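Local coordinates for protein N5-Carboxyaminoimidazole ribonucleotide synthetase (Staphylococcus aureus subsp. aureus, PDB 3ORQ) that catalyses the ATP-dependent carboxylation of 5-aminoimidazole ribonucleotide with bicarbonate to give N5-carboxyaminoimidazole ribonucleotide, a step of purine biosynthesis, at residues C286-F291 / S302-I307. Residues are numbered along the deposited sequence; the frame is centred on the assembly and turned at random.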
loop_
_atom_site.group_PDB
_atom_site.type_symbol
_atom_site.label_atom_id
_atom_site.label_comp_id
_atom_site.label_asym_id
_atom_site.label_seq_id
_atom_site.Cartn_x
_atom_site.Cartn_y
_atom_site.Cartn_z
ATOM N N CYS A 286 6.431 -6.511 6.642
ATOM C CA CYS A 286 5.683 -7.786 6.916
ATOM C C CYS A 286 4.912 -8.195 5.704
ATOM O O CYS A 286 4.703 -7.382 4.795
ATOM C CB CYS A 286 4.696 -7.632 8.101
ATOM S SG CYS A 286 5.486 -7.291 9.691
ATOM N N ASP A 287 4.439 -9.433 5.698
ATOM C CA ASP A 287 3.651 -9.900 4.559
ATOM C C ASP A 287 2.204 -9.407 4.650
ATOM O O ASP A 287 1.429 -9.530 3.678
ATOM C CB ASP A 287 3.723 -11.434 4.433
ATOM C CG ASP A 287 3.447 -12.163 5.755
ATOM O OD1 ASP A 287 3.299 -11.503 6.809
ATOM O OD2 ASP A 287 3.381 -13.412 5.749
ATOM N N TYR A 288 1.832 -8.883 5.824
ATOM C CA TYR A 288 0.532 -8.221 6.051
ATOM C C TYR A 288 0.829 -7.001 6.920
ATOM O O TYR A 288 1.721 -7.054 7.765
ATOM C CB TYR A 288 -0.434 -9.091 6.840
ATOM C CG TYR A 288 -0.801 -10.431 6.188
ATOM C CD1 TYR A 288 -0.043 -11.580 6.476
ATOM C CD2 TYR A 288 -1.895 -10.548 5.338
ATOM C CE1 TYR A 288 -0.337 -12.806 5.920
ATOM C CE2 TYR A 288 -2.202 -11.802 4.720
ATOM C CZ TYR A 288 -1.401 -12.919 5.043
ATOM O OH TYR A 288 -1.673 -14.159 4.507
ATOM N N SER A 289 0.093 -5.907 6.739
ATOM C CA SER A 289 0.275 -4.763 7.639
ATOM C C SER A 289 -0.824 -4.762 8.672
ATOM O O SER A 289 -1.812 -5.444 8.515
ATOM C CB SER A 289 0.265 -3.424 6.866
ATOM O OG SER A 289 -1.070 -2.963 6.677
ATOM N N GLN A 290 -0.678 -3.941 9.697
ATOM C CA GLN A 290 -1.662 -3.908 10.769
ATOM C C GLN A 290 -2.983 -3.355 10.279
ATOM O O GLN A 290 -4.031 -3.606 10.884
ATOM C CB GLN A 290 -1.123 -3.124 11.976
ATOM C CG GLN A 290 -0.683 -1.714 11.698
ATOM C CD GLN A 290 -0.506 -0.878 12.951
ATOM O OE1 GLN A 290 0.097 0.196 12.901
ATOM N NE2 GLN A 290 -1.058 -1.335 14.061
ATOM N N PHE A 291 -2.932 -2.614 9.173
ATOM C CA PHE A 291 -4.176 -2.109 8.536
ATOM C C PHE A 291 -4.853 -3.179 7.672
ATOM O O PHE A 291 -6.096 -3.268 7.681
ATOM C CB PHE A 291 -3.895 -0.815 7.719
ATOM C CG PHE A 291 -3.230 0.237 8.534
ATOM C CD1 PHE A 291 -3.970 0.961 9.476
ATOM C CD2 PHE A 291 -1.825 0.393 8.494
ATOM C CE1 PHE A 291 -3.350 1.910 10.293
ATOM C CE2 PHE A 291 -1.188 1.344 9.307
ATOM C CZ PHE A 291 -1.953 2.112 10.197
ATOM N N SER A 302 -11.239 -14.497 7.334
ATOM C CA SER A 302 -10.162 -15.218 8.034
ATOM C C SER A 302 -8.898 -14.385 8.098
ATOM O O SER A 302 -8.618 -13.601 7.151
ATOM C CB SER A 302 -9.840 -16.562 7.383
ATOM O OG SER A 302 -11.006 -17.375 7.403
ATOM N N LEU A 303 -8.158 -14.549 9.214
ATOM C CA LEU A 303 -6.920 -13.813 9.456
ATOM C C LEU A 303 -5.812 -14.783 9.182
ATOM O O LEU A 303 -5.992 -15.960 9.363
ATOM C CB LEU A 303 -6.804 -13.375 10.943
ATOM C CG LEU A 303 -7.837 -12.316 11.356
ATOM C CD1 LEU A 303 -7.747 -11.920 12.819
ATOM C CD2 LEU A 303 -7.615 -11.092 10.491
ATOM N N PRO A 304 -4.634 -14.299 8.738
ATOM C CA PRO A 304 -3.523 -15.246 8.616
ATOM C C PRO A 304 -3.164 -15.744 10.010
ATOM O O PRO A 304 -3.299 -14.985 10.966
ATOM C CB PRO A 304 -2.413 -14.400 8.060
ATOM C CG PRO A 304 -2.792 -12.959 8.527
ATOM C CD PRO A 304 -4.264 -12.934 8.355
ATOM N N ASN A 305 -2.715 -16.988 10.123
ATOM C CA ASN A 305 -2.359 -17.558 11.414
ATOM C C ASN A 305 -1.099 -16.964 11.978
ATOM O O ASN A 305 -0.965 -16.861 13.191
ATOM C CB ASN A 305 -2.226 -19.086 11.312
ATOM C CG ASN A 305 -3.576 -19.765 11.034
ATOM O OD1 ASN A 305 -3.669 -20.681 10.215
ATOM N ND2 ASN A 305 -4.641 -19.277 11.697
ATOM N N SER A 306 -0.168 -16.572 11.111
ATOM C CA SER A 306 1.021 -15.889 11.601
ATOM C C SER A 306 1.401 -14.744 10.696
ATOM O O SER A 306 0.966 -14.676 9.555
ATOM C CB SER A 306 2.204 -16.868 11.778
ATOM O OG SER A 306 2.710 -17.219 10.509
ATOM N N ILE A 307 2.208 -13.831 11.219
ATOM C CA ILE A 307 2.746 -12.749 10.420
ATOM C C ILE A 307 4.256 -12.905 10.263
ATOM O O ILE A 307 4.954 -13.241 11.227
ATOM C CB ILE A 307 2.363 -11.385 11.012
ATOM C CG1 ILE A 307 0.851 -11.186 10.826
ATOM C CG2 ILE A 307 3.065 -10.258 10.246
ATOM C CD1 ILE A 307 0.243 -10.695 12.038
HETATM O O HOH W 1 2.071 -15.196 6.883
#
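Pro304 leans on one face of the Tyr288 ring with its CB-CG edge, and this is the tight part of the contact. Pro304 CG sits over the middle of one ring face, 3.6 Å from the centroid and 11° off the ring normal, a CH-pi contact. Pro304 CB is shifted toward the phenol end of the ring. It comes to 3.4 Å from Tyr288 CE1 and 3.6 Å from Tyr288 OH. Tyr288 CG stands anti to the carbonyl carbon (chi1 -60°), on the side of the backbone N, and its CB points toward 302-307. In the second subunit, His337 meets the Tyr288 ring with the planes at about 30° and Pro334 packs on Pro304, so this apolar patch is part of the dimer interface. Next to it, the methyl CG2 of Ile307 packs against the two residues before Tyr288. It lies 3.8 Å from Cys286 CB and 3.7 Å from Asp287 OD1. Ile307 also touches Thr208 and Phe210 of strand 207-218.

In the fold, 286-291 leads into helix 290-298 of the ATP-grasp protein. The chain then returns through 302-307 on its way to strand 313-319. Ser289 is the N-cap of that helix, and its OG accepts a weak hydrogen bond from Phe291 N, a capping bond. The contact lies away from the nucleotide and magnesium sites.

The polar side is looser and wetter. No direct hydrogen bond joins the two segments here. A water donates to Asp287 OD2 and to the backbone Ser306 O, bridging them. Its 2.5 Å separation from Asp287 OD2 is short, and the exact length is doubtful. This water lies in the plane of the Tyr288 ring, at its edge. The other carboxylate oxygen, Asp287 OD1, accepts from the backbone N of Glu308, just past Ile307. Ser306 itself is exposed, and its CB points away from 286-291.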